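Local coordinates for pectate lyase (Paenibacillus sp. 0602, PDB 5GT5), which cleaves polygalacturonate and partly methylated pectins by beta-elimination within the chain, probably with calcium, as a polysaccharide lyase family 1 enzyme, at residues N63-P66 with S67-T71; V186-S189 with W190-F193; S202-T205 with R206-E210; N222-S226 with S227-L231; M292-T295 with D296-A299. The protein carries 1 engineered substitution. All coordinates share one frame; numbering follows the deposited sequence.

Interaction 1 of 5, residues N63-P66 with S67-T71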
loop_
_atom_site.group_PDB
_atom_site.type_symbol
_atom_site.label_atom_id
_atom_site.label_comp_id
_atom_site.label_asym_id
_atom_site.label_seq_id
_atom_site.Cartn_x
_atom_site.Cartn_y
_atom_site.Cartn_z
ATOM N N ASN A 63 34.945 0.658 -6.507
ATOM C CA ASN A 63 36.375 0.310 -6.436
ATOM C C ASN A 63 36.991 0.258 -5.041
ATOM O O ASN A 63 38.141 -0.167 -4.896
ATOM C CB ASN A 63 37.204 1.287 -7.284
ATOM C CG ASN A 63 36.760 1.327 -8.715
ATOM O OD1 ASN A 63 36.331 0.311 -9.275
ATOM N ND2 ASN A 63 36.863 2.502 -9.336
ATOM N N GLU A 64 36.275 0.689 -4.010
ATOM C CA GLU A 64 36.831 0.687 -2.672
ATOM C C GLU A 64 36.249 -0.368 -1.757
ATOM O O GLU A 64 36.789 -0.624 -0.676
ATOM C CB GLU A 64 36.710 2.068 -2.013
ATOM C CG GLU A 64 35.260 2.544 -1.869
ATOM C CD GLU A 64 35.133 3.937 -1.292
ATOM O OE1 GLU A 64 36.140 4.518 -0.806
ATOM O OE2 GLU A 64 33.970 4.459 -1.334
ATOM N N ILE A 65 35.114 -0.928 -2.140
ATOM C CA ILE A 65 34.467 -1.933 -1.301
ATOM C C ILE A 65 35.152 -3.283 -1.432
ATOM O O ILE A 65 35.847 -3.537 -2.417
ATOM C CB ILE A 65 32.948 -2.047 -1.599
ATOM C CG1 ILE A 65 32.711 -2.521 -3.034
ATOM C CG2 ILE A 65 32.295 -0.697 -1.299
ATOM C CD1 ILE A 65 31.218 -2.629 -3.483
ATOM N N PRO A 66 34.958 -4.159 -0.431
ATOM C CA PRO A 66 35.559 -5.490 -0.564
ATOM C C PRO A 66 35.007 -6.241 -1.761
ATOM O O PRO A 66 33.846 -6.021 -2.148
ATOM C CB PRO A 66 35.163 -6.189 0.746
ATOM C CG PRO A 66 34.930 -5.110 1.704
ATOM C CD PRO A 66 34.385 -3.937 0.906
ATOM N N SER A 67 35.807 -7.131 -2.345
ATOM C CA SER A 67 35.348 -7.953 -3.460
ATOM C C SER A 67 34.063 -8.699 -3.126
ATOM O O SER A 67 33.204 -8.851 -3.976
ATOM C CB SER A 67 36.416 -8.969 -3.891
ATOM O OG SER A 67 37.633 -8.334 -4.240
ATOM N N ALA A 68 33.922 -9.136 -1.875
ATOM C CA ALA A 68 32.734 -9.883 -1.463
ATOM C C ALA A 68 31.463 -9.031 -1.522
ATOM O O ALA A 68 30.340 -9.561 -1.546
ATOM C CB ALA A 68 32.919 -10.432 -0.089
ATOM N N ALA A 69 31.630 -7.715 -1.532
ATOM C CA ALA A 69 30.466 -6.819 -1.612
ATOM C C ALA A 69 30.103 -6.500 -3.054
ATOM O O ALA A 69 29.067 -5.890 -3.305
ATOM C CB ALA A 69 30.743 -5.513 -0.830
ATOM N N GLN A 70 30.933 -6.896 -4.015
ATOM C CA GLN A 70 30.690 -6.575 -5.415
ATOM C C GLN A 70 29.712 -7.557 -6.050
ATOM O O GLN A 70 30.051 -8.269 -6.998
ATOM C CB GLN A 70 31.996 -6.491 -6.221
ATOM C CG GLN A 70 32.877 -5.294 -5.851
ATOM C CD GLN A 70 34.130 -5.267 -6.686
ATOM O OE1 GLN A 70 34.849 -6.264 -6.754
ATOM N NE2 GLN A 70 34.385 -4.153 -7.353
ATOM N N THR A 71 28.481 -7.554 -5.543
ATOM C CA THR A 71 27.473 -8.479 -6.012
ATOM C C THR A 71 26.134 -7.909 -5.578
ATOM O O THR A 71 26.109 -7.138 -4.628
ATOM C CB THR A 71 27.721 -9.912 -5.388
ATOM O OG1 THR A 71 26.850 -10.855 -6.015
ATOM C CG2 THR A 71 27.542 -9.926 -3.862
#
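P66 O accepts from A69 N at 2.9 Å and opens a short 3-10 segment over residues 67-69; Q70 N bonded to S67 O carries the turn one residue further. At its end Q70 is the centre of an inverse gamma turn, whose bond from T71 N to A69 O is weak. The side-chain contact is apolar and rests on I65. Its CG1 branch stands between the backbone N and the carbonyl carbon (chi1 63°), and the extended arm beyond it brings CD1 to 3.9 Å from A69 CB. The same I65 CD1 lies 3.9 Å from Q70 CG, on an arm that crosses it obliquely. P66 adds a looser touch, CD to A69 CB at 4.3 Å. Q70 stays extended beyond CG and sends NE2 back to W62 O in a weak hydrogen bond. The whole piece is plain packing in the loop between strands 58-59 and 74-76: I65 and A69 touch A36, and P66 and A69 touch T37, which seats the turn on helix 36-43.

Interaction 2 of 5, residues V186-S189 with W190-F193; sequences VTIS and WSTF
The ring of F193 meets I188 at its edge: CG2 of I188 lies in the ring plane, 3.8 Å from CZ. S189 C approaches the larger ring of W190 obliquely, and W190 CD1 lies 4.0 Å from S189 CB. Each ring also stacks on an aromatic of strand 262-271, W190 on H267 and F193 on Y270, while W190 NE1 donates to D6 O. With I188 CG1 beside the backbone N (chi1 -51°), CG2 is the branch left anti to that N, and this is the methyl that reaches F193. The polar link of the turn is S191 OG donating to S189 O at 2.9 Å; the hydroxyl sits above the carbonyl plane, and it also takes C167 N. S189 OG serves the neighbouring strand instead, bonded to D165 OD2 and W163 NE1. W190 takes left-handed helical backbone angles (phi 54°, psi 38°), which bend strand 184-194 between residues 189 and 192. The side chain of N268 spans this bend, its OD1 accepting from S191 N and its ND2 donating to I188 O. I188, S189, W190, S191 and F193 are all buried, and the I188 side chain is about 8 Å from that of D178, a probable calcium ligand. Such a short bend within a strand, bridged by an asparagine of the parallel neighbouring strand 262-271, is consistent with the tight turns of the right-handed parallel beta-helix of pectate lyases.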
loop_
_atom_site.group_PDB
_atom_site.type_symbol
_atom_site.label_atom_id
_atom_site.label_comp_id
_atom_site.label_asym_id
_atom_site.label_seq_id
_atom_site.Cartn_x
_atom_site.Cartn_y
_atom_site.Cartn_z
ATOM N N VAL A 186 4.606 8.211 0.507
ATOM C CA VAL A 186 5.936 8.665 0.883
ATOM C C VAL A 186 5.818 9.871 1.815
ATOM O O VAL A 186 5.048 10.786 1.538
ATOM C CB VAL A 186 6.735 9.071 -0.366
ATOM C CG1 VAL A 186 8.152 9.550 0.018
ATOM C CG2 VAL A 186 6.757 7.932 -1.379
ATOM N N THR A 187 6.562 9.835 2.923
ATOM C CA THR A 187 6.752 11.010 3.764
ATOM C C THR A 187 8.222 11.261 3.921
ATOM O O THR A 187 8.979 10.342 4.266
ATOM C CB THR A 187 6.112 10.860 5.155
ATOM O OG1 THR A 187 4.691 10.787 5.000
ATOM C CG2 THR A 187 6.468 12.069 6.056
ATOM N N ILE A 188 8.626 12.504 3.667
ATOM C CA ILE A 188 9.978 12.920 3.988
ATOM C C ILE A 188 9.935 14.037 5.024
ATOM O O ILE A 188 9.364 15.108 4.766
ATOM C CB ILE A 188 10.761 13.393 2.729
ATOM C CG1 ILE A 188 10.692 12.360 1.583
ATOM C CG2 ILE A 188 12.203 13.716 3.109
ATOM C CD1 ILE A 188 11.471 12.744 0.293
ATOM N N SER A 189 10.515 13.786 6.212
ATOM C CA SER A 189 10.353 14.738 7.312
ATOM C C SER A 189 11.630 14.968 8.090
ATOM O O SER A 189 12.547 14.127 8.091
ATOM C CB SER A 189 9.228 14.320 8.264
ATOM O OG SER A 189 9.490 13.046 8.849
ATOM N N TRP A 190 11.705 16.137 8.724
ATOM C CA TRP A 190 12.788 16.456 9.641
ATOM C C TRP A 190 14.156 16.278 9.000
ATOM O O TRP A 190 15.100 15.831 9.651
ATOM C CB TRP A 190 12.664 15.630 10.957
ATOM C CG TRP A 190 11.534 16.143 11.790
ATOM C CD1 TRP A 190 10.285 15.590 11.939
ATOM C CD2 TRP A 190 11.530 17.359 12.553
ATOM N NE1 TRP A 190 9.513 16.394 12.762
ATOM C CE2 TRP A 190 10.264 17.471 13.159
ATOM C CE3 TRP A 190 12.493 18.328 12.823
ATOM C CZ2 TRP A 190 9.923 18.549 13.973
ATOM C CZ3 TRP A 190 12.147 19.399 13.651
ATOM C CH2 TRP A 190 10.878 19.496 14.205
ATOM N N SER A 191 14.266 16.630 7.726
ATOM C CA SER A 191 15.486 16.381 6.946
ATOM C C SER A 191 16.095 17.650 6.391
ATOM O O SER A 191 15.386 18.629 6.150
ATOM C CB SER A 191 15.237 15.348 5.833
ATOM O OG SER A 191 14.888 14.084 6.421
ATOM N N THR A 192 17.405 17.607 6.209
ATOM C CA THR A 192 18.154 18.739 5.658
ATOM C C THR A 192 18.672 18.388 4.278
ATOM O O THR A 192 19.214 17.287 4.077
ATOM C CB THR A 192 19.343 19.049 6.575
ATOM O OG1 THR A 192 18.823 19.543 7.826
ATOM C CG2 THR A 192 20.248 20.105 5.927
ATOM N N PHE A 193 18.482 19.314 3.328
ATOM C CA PHE A 193 18.995 19.214 1.977
ATOM C C PHE A 193 19.810 20.471 1.784
ATOM O O PHE A 193 19.263 21.564 1.908
ATOM C CB PHE A 193 17.809 19.132 0.991
ATOM C CG PHE A 193 16.841 18.009 1.298
ATOM C CD1 PHE A 193 15.830 18.171 2.264
ATOM C CD2 PHE A 193 16.952 16.787 0.632
ATOM C CE1 PHE A 193 14.940 17.133 2.537
ATOM C CE2 PHE A 193 16.089 15.736 0.917
ATOM C CZ PHE A 193 15.097 15.885 1.873
#

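Interaction 3 of 5, residues S202-T205 with R206-E210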
loop_
_atom_site.group_PDB
_atom_site.type_symbol
_atom_site.label_atom_id
_atom_site.label_comp_id
_atom_site.label_asym_id
_atom_site.label_seq_id
_atom_site.Cartn_x
_atom_site.Cartn_y
_atom_site.Cartn_z
ATOM N N SER A 202 36.276 21.982 0.648
ATOM C CA SER A 202 34.955 21.417 0.382
ATOM C C SER A 202 34.982 20.475 -0.814
ATOM O O SER A 202 35.884 20.498 -1.664
ATOM C CB SER A 202 33.913 22.520 0.165
ATOM O OG SER A 202 34.023 23.072 -1.150
ATOM N N TRP A 203 33.950 19.652 -0.895
ATOM C CA TRP A 203 33.841 18.701 -1.997
ATOM C C TRP A 203 33.876 19.358 -3.374
ATOM O O TRP A 203 34.548 18.883 -4.312
ATOM C CB TRP A 203 32.545 17.903 -1.833
ATOM C CG TRP A 203 32.380 16.767 -2.819
ATOM C CD1 TRP A 203 31.502 16.712 -3.872
ATOM C CD2 TRP A 203 33.102 15.526 -2.834
ATOM N NE1 TRP A 203 31.636 15.517 -4.535
ATOM C CE2 TRP A 203 32.626 14.779 -3.935
ATOM C CE3 TRP A 203 34.134 15.001 -2.048
ATOM C CZ2 TRP A 203 33.113 13.505 -4.250
ATOM C CZ3 TRP A 203 34.623 13.739 -2.360
ATOM C CH2 TRP A 203 34.110 13.000 -3.448
ATOM N N VAL A 204 33.132 20.456 -3.494
ATOM C CA VAL A 204 33.123 21.216 -4.733
ATOM C C VAL A 204 34.486 21.897 -4.980
ATOM O O VAL A 204 34.980 21.893 -6.101
ATOM C CB VAL A 204 31.984 22.234 -4.764
ATOM C CG1 VAL A 204 32.141 23.179 -5.964
ATOM C CG2 VAL A 204 30.651 21.520 -4.842
ATOM N N THR A 205 35.107 22.432 -3.939
ATOM C CA THR A 205 36.412 23.067 -4.130
ATOM C C THR A 205 37.473 22.064 -4.596
ATOM O O THR A 205 38.283 22.378 -5.477
ATOM C CB THR A 205 36.848 23.739 -2.840
ATOM O OG1 THR A 205 35.911 24.776 -2.534
ATOM C CG2 THR A 205 38.272 24.346 -2.981
ATOM N N ARG A 206 37.439 20.851 -4.039
ATOM C CA ARG A 206 38.345 19.812 -4.506
ATOM C C ARG A 206 38.140 19.491 -5.976
ATOM O O ARG A 206 39.100 19.333 -6.725
ATOM C CB ARG A 206 38.238 18.546 -3.672
ATOM C CG ARG A 206 39.078 18.618 -2.408
ATOM C CD ARG A 206 38.832 17.423 -1.490
ATOM N NE ARG A 206 37.709 17.724 -0.630
ATOM C CZ ARG A 206 37.045 16.820 0.089
ATOM N NH1 ARG A 206 37.408 15.536 0.047
ATOM N NH2 ARG A 206 36.012 17.204 0.844
ATOM N N GLN A 207 36.883 19.455 -6.422
ATOM C CA GLN A 207 36.642 19.234 -7.842
ATOM C C GLN A 207 37.206 20.385 -8.690
ATOM O O GLN A 207 37.841 20.162 -9.722
ATOM C CB GLN A 207 35.122 19.115 -8.076
ATOM C CG GLN A 207 34.672 19.117 -9.555
ATOM C CD GLN A 207 35.060 17.841 -10.242
ATOM O OE1 GLN A 207 34.258 16.911 -10.320
ATOM N NE2 GLN A 207 36.314 17.758 -10.711
ATOM N N ILE A 208 36.937 21.617 -8.277
ATOM C CA ILE A 208 37.382 22.764 -9.070
ATOM C C ILE A 208 38.921 22.872 -9.074
ATOM O O ILE A 208 39.516 23.147 -10.119
ATOM C CB ILE A 208 36.708 24.068 -8.633
ATOM C CG1 ILE A 208 35.393 24.292 -9.399
ATOM C CG2 ILE A 208 37.552 25.274 -9.019
ATOM C CD1 ILE A 208 34.336 23.227 -9.199
ATOM N N ASN A 209 39.558 22.599 -7.938
ATOM C CA ASN A 209 41.031 22.662 -7.894
ATOM C C ASN A 209 41.687 21.721 -8.888
ATOM O O ASN A 209 42.685 22.085 -9.553
ATOM C CB ASN A 209 41.539 22.365 -6.481
ATOM C CG ASN A 209 41.349 23.509 -5.537
ATOM O OD1 ASN A 209 41.030 24.635 -5.935
ATOM N ND2 ASN A 209 41.544 23.226 -4.243
ATOM N N GLU A 210 41.134 20.521 -9.028
ATOM C CA GLU A 210 41.663 19.559 -9.993
ATOM C C GLU A 210 41.621 20.146 -11.401
ATOM O O GLU A 210 42.591 20.035 -12.170
ATOM C CB GLU A 210 40.886 18.236 -9.909
ATOM C CG GLU A 210 41.319 17.134 -10.895
ATOM C CD GLU A 210 42.709 16.585 -10.612
ATOM O OE1 GLU A 210 43.124 16.551 -9.421
ATOM O OE2 GLU A 210 43.390 16.193 -11.591
#
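S202 O accepts R206 N at 2.9 Å in the first of a run of helical bonds; I208 N to V204 O (2.9 Å) and N209 N to T205 O (2.8 Å) follow it. The bond from Q207 N to W203 O is longer at 3.2 Å, and W203 O has a second donor in H83 NE2. S202 is the N-cap, its OG receiving T205 N at 3.1 Å. D196 supports this end twice, through OD2 to S202 OG and OD1 to V204 N. R206 folds back over the cap: the bend at chi3 (-87°) lays one guanidinium face against the edge of the W203 indole, planes 88° apart and NH1 3.9 Å from CE3. Its NE bonds to N201 O and only weakly, at 3.5 Å, to S202 O. The indole itself stacks on H83 and gives NE1 to W136 O. One turn apart, V204 and I208 lie side by side, CG1 to CD1 at 3.9 Å; both touch helix 233-241. T205 and N209 pair likewise through CG2 and ND2, while Q207 turns away to bond W138 N and T82 O. The whole is a serine N-capped helix start: a hydroxyl takes a backbone N-H of the first turn, and an arginine from the next turn folds back to the cap.

Interaction 4 of 5, residues N222-S226 with S227-L231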
loop_
_atom_site.group_PDB
_atom_site.type_symbol
_atom_site.label_atom_id
_atom_site.label_comp_id
_atom_site.label_asym_id
_atom_site.label_seq_id
_atom_site.Cartn_x
_atom_site.Cartn_y
_atom_site.Cartn_z
ATOM N N ASN A 222 37.267 25.295 -18.749
ATOM C CA ASN A 222 38.251 26.162 -19.406
ATOM C C ASN A 222 37.589 27.369 -20.075
ATOM O O ASN A 222 38.020 28.514 -19.910
ATOM C CB ASN A 222 39.073 25.336 -20.406
ATOM C CG ASN A 222 40.285 26.077 -20.940
ATOM O OD1 ASN A 222 41.046 26.691 -20.190
ATOM N ND2 ASN A 222 40.459 26.033 -22.255
ATOM N N TYR A 223 36.483 27.138 -20.768
ATOM C CA TYR A 223 35.758 28.223 -21.398
ATOM C C TYR A 223 35.231 29.236 -20.372
ATOM O O TYR A 223 35.326 30.444 -20.564
ATOM C CB TYR A 223 34.611 27.653 -22.221
ATOM C CG TYR A 223 33.830 28.705 -22.935
ATOM C CD1 TYR A 223 34.362 29.369 -24.031
ATOM C CD2 TYR A 223 32.555 29.074 -22.498
ATOM C CE1 TYR A 223 33.627 30.352 -24.687
ATOM C CE2 TYR A 223 31.813 30.061 -23.147
ATOM C CZ TYR A 223 32.369 30.712 -24.215
ATOM O OH TYR A 223 31.628 31.702 -24.849
ATOM N N LEU A 224 34.643 28.738 -19.288
ATOM C CA LEU A 224 34.125 29.617 -18.248
ATOM C C LEU A 224 35.210 30.501 -17.635
ATOM O O LEU A 224 34.948 31.661 -17.296
ATOM C CB LEU A 224 33.446 28.805 -17.155
ATOM C CG LEU A 224 32.236 27.989 -17.596
ATOM C CD1 LEU A 224 31.825 27.081 -16.426
ATOM C CD2 LEU A 224 31.087 28.936 -18.027
ATOM N N ARG A 225 36.409 29.944 -17.452
ATOM C CA ARG A 225 37.555 30.696 -16.909
ATOM C C ARG A 225 38.213 31.619 -17.928
ATOM O O ARG A 225 38.967 32.517 -17.556
ATOM C CB ARG A 225 38.614 29.713 -16.406
ATOM C CG ARG A 225 38.189 28.885 -15.188
ATOM C CD ARG A 225 38.259 29.667 -13.877
ATOM N NE ARG A 225 39.682 29.892 -13.532
ATOM C CZ ARG A 225 40.297 31.075 -13.659
ATOM N NH1 ARG A 225 39.636 32.172 -14.042
ATOM N NH2 ARG A 225 41.596 31.168 -13.371
ATOM N N SER A 226 37.936 31.374 -19.208
ATOM C CA SER A 226 38.601 32.098 -20.291
ATOM C C SER A 226 38.081 33.515 -20.437
ATOM O O SER A 226 37.088 33.917 -19.834
ATOM C CB SER A 226 38.390 31.375 -21.629
ATOM O OG SER A 226 37.123 31.701 -22.190
ATOM N N SER A 227 38.794 34.305 -21.243
ATOM C CA SER A 227 38.384 35.670 -21.501
ATOM C C SER A 227 37.055 35.801 -22.235
ATOM O O SER A 227 36.531 36.903 -22.339
ATOM C CB SER A 227 39.479 36.382 -22.316
ATOM O OG SER A 227 39.612 35.788 -23.595
ATOM N N ALA A 228 36.487 34.696 -22.730
ATOM C CA ALA A 228 35.155 34.779 -23.317
ATOM C C ALA A 228 34.086 35.015 -22.250
ATOM O O ALA A 228 33.012 35.566 -22.535
ATOM C CB ALA A 228 34.838 33.495 -24.100
ATOM N N VAL A 229 34.370 34.558 -21.025
ATOM C CA VAL A 229 33.405 34.647 -19.948
ATOM C C VAL A 229 33.949 35.391 -18.735
ATOM O O VAL A 229 33.281 36.283 -18.224
ATOM C CB VAL A 229 32.896 33.240 -19.531
ATOM C CG1 VAL A 229 31.870 33.321 -18.402
ATOM C CG2 VAL A 229 32.296 32.532 -20.725
ATOM N N GLY A 230 35.128 35.018 -18.252
ATOM C CA GLY A 230 35.767 35.786 -17.184
ATOM C C GLY A 230 35.394 35.396 -15.768
ATOM O O GLY A 230 35.570 36.189 -14.839
ATOM N N LEU A 231 34.863 34.187 -15.588
ATOM C CA LEU A 231 34.606 33.719 -14.222
ATOM C C LEU A 231 35.890 33.322 -13.540
ATOM O O LEU A 231 36.750 32.674 -14.132
ATOM C CB LEU A 231 33.684 32.503 -14.254
ATOM C CG LEU A 231 32.231 32.871 -14.564
ATOM C CD1 LEU A 231 31.469 31.621 -15.091
ATOM C CD2 LEU A 231 31.495 33.459 -13.352
#
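S226 forms an ST turn with A228 immediately after helix 219-225, and the chain then curls back against the helix it has left. Among the polar bonds, S226 OG works in both directions: it receives A228 N at 3.1 Å and donates to Y223 O at 2.7 Å, a carbonyl that also takes S226 N. Its chi1 of 82°, which sets OG between the backbone N and the carbonyl carbon, lets it do both. S226 O is shared too, receiving V229 N at 3.0 Å from well above its plane and G230 N at 2.7 Å nearly straight on. G230 has a positive phi of 88°, a conformation glycine takes readily. Beyond it the chain returns to the helix, L231 N donating to L224 O at 3.1 Å in the carbonyl plane. The apolar contacts gather around Y223 and L224. A228 CB comes to 3.4 Å from Y223 CE1, and V229 CG2 to 3.5 Å from CE2, both oblique to the ring, while the phenol OH is fixed by A311 O of helix 306-314. L224 and L231 lie side by side through CD2 and CD1 and both pack on I236 of helix 233-241, the helix that follows. The charged contact belongs to R225, whose NE pairs with E212 OE1 in a salt bridge. Bends at chi2 and chi3 fold the arm over the returning chain, and NH1 donates to L231 O at 2.9 Å, with that oxygen near the guanidinium plane.

Interaction 5 of 5, residues M292-T295 with D296-A299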
loop_
_atom_site.group_PDB
_atom_site.type_symbol
_atom_site.label_atom_id
_atom_site.label_comp_id
_atom_site.label_asym_id
_atom_site.label_seq_id
_atom_site.Cartn_x
_atom_site.Cartn_y
_atom_site.Cartn_z
ATOM N N MET A 292 12.465 26.837 2.185
ATOM C CA MET A 292 13.283 26.874 0.974
ATOM C C MET A 292 14.100 28.142 1.115
ATOM O O MET A 292 13.558 29.233 0.950
ATOM C CB MET A 292 12.435 26.991 -0.295
ATOM C CG MET A 292 11.329 25.937 -0.455
ATOM S SD MET A 292 10.393 26.358 -1.958
ATOM C CE MET A 292 8.894 25.413 -1.708
ATOM N N ASP A 293 15.372 28.023 1.456
ATOM C CA ASP A 293 16.243 29.175 1.691
ATOM C C ASP A 293 17.383 29.122 0.700
ATOM O O ASP A 293 18.353 28.362 0.891
ATOM C CB ASP A 293 16.774 29.144 3.122
ATOM C CG ASP A 293 17.573 30.360 3.466
ATOM O OD1 ASP A 293 18.053 31.057 2.563
ATOM O OD2 ASP A 293 17.726 30.629 4.670
ATOM N N ALA A 294 17.287 29.944 -0.341
ATOM C CA ALA A 294 18.258 29.955 -1.441
ATOM C C ALA A 294 19.137 31.214 -1.362
ATOM O O ALA A 294 19.642 31.680 -2.378
ATOM C CB ALA A 294 17.529 29.890 -2.817
ATOM N N THR A 295 19.348 31.729 -0.153
ATOM C CA THR A 295 20.144 32.957 0.055
ATOM C C THR A 295 21.500 32.925 -0.639
ATOM O O THR A 295 21.875 33.873 -1.349
ATOM C CB THR A 295 20.372 33.201 1.557
ATOM O OG1 THR A 295 19.115 33.452 2.202
ATOM C CG2 THR A 295 21.315 34.424 1.784
ATOM N N ASP A 296 22.248 31.851 -0.435
ATOM C CA ASP A 296 23.586 31.773 -1.004
ATOM C C ASP A 296 23.572 31.589 -2.510
ATOM O O ASP A 296 24.419 32.125 -3.236
ATOM C CB ASP A 296 24.378 30.671 -0.329
ATOM C CG ASP A 296 24.300 30.743 1.176
ATOM O OD1 ASP A 296 24.690 31.781 1.729
ATOM O OD2 ASP A 296 23.824 29.764 1.805
ATOM N N ALA A 297 22.599 30.855 -3.020
ATOM C CA ALA A 297 22.474 30.754 -4.466
ATOM C C ALA A 297 22.168 32.113 -5.110
ATOM O O ALA A 297 22.730 32.461 -6.165
ATOM C CB ALA A 297 21.404 29.742 -4.825
ATOM N N ARG A 298 21.295 32.877 -4.459
ATOM C CA ARG A 298 20.903 34.208 -4.953
ATOM C C ARG A 298 22.145 35.111 -4.976
ATOM O O ARG A 298 22.387 35.843 -5.955
ATOM C CB ARG A 298 19.798 34.789 -4.048
ATOM C CG ARG A 298 19.210 36.128 -4.536
ATOM C CD ARG A 298 18.399 35.906 -5.737
ATOM N NE ARG A 298 17.624 37.081 -6.144
ATOM C CZ ARG A 298 16.933 37.096 -7.274
ATOM N NH1 ARG A 298 16.959 36.041 -8.074
ATOM N NH2 ARG A 298 16.239 38.179 -7.633
ATOM N N ALA A 299 22.959 35.033 -3.929
ATOM C CA ALA A 299 24.236 35.779 -3.913
ATOM C C ALA A 299 25.163 35.360 -5.049
ATOM O O ALA A 299 25.769 36.205 -5.728
ATOM C CB ALA A 299 24.933 35.638 -2.570
#
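An Asx turn at D293 leads the chain out of strand 291-293 into helix 295-301, whose first bond runs from R298 N to A294 O at 2.9 Å. The bond from A299 N to T295 O at 3.0 Å follows it. A294 holds the N-cap position. D293 OD1 grips the turn twice, receiving T295 N at 3.1 Å nearly along its C-O axis and T295 OG1 at 2.6 Å on the syn side. The D293 carboxyl carbon CG lies anti to the backbone N (chi1 -175°), which extends the acid alongside T295; K342 NZ also reaches the T295 hydroxyl. D272 OD1 takes A297 N in the first turn, so a carboxylate from another strand end serves a backbone N-H there. The A294 and A297 methyls make a loose contact, CB to CB at 4.4 Å. R298 bends at chi2 away from this junction, NH2 forming a salt bridge with D374 OD2 and NH1 bonding Q345 OE1. Strand 291-293 pairs in parallel with strands 262-271 and 340-342, so the Asx turn stands where a strand of the parallel beta-helix gives way to helix 295-301.

Overall arrangement
Interaction 2 is the central, fully buried contact, its centre about 9 Å from the chain centre, and interaction 5 reaches the same set of parallel strands, its nearest atoms about 7 Å away. Interactions 3 and 4 belong to successive helices, also about 7 Å apart at nearest atoms, and both pack against helix 233-241; interaction 1 lies in a remote loop, partly exposed. Chemistry follows place: aromatic stacking and an asparagine bridge at the bend in the strand, an aspartate or serine at the helix starts of interactions 5 and 3, a serine and glycine at the helix exit of interaction 4, and mainly apolar packing round a short turn in interaction 1.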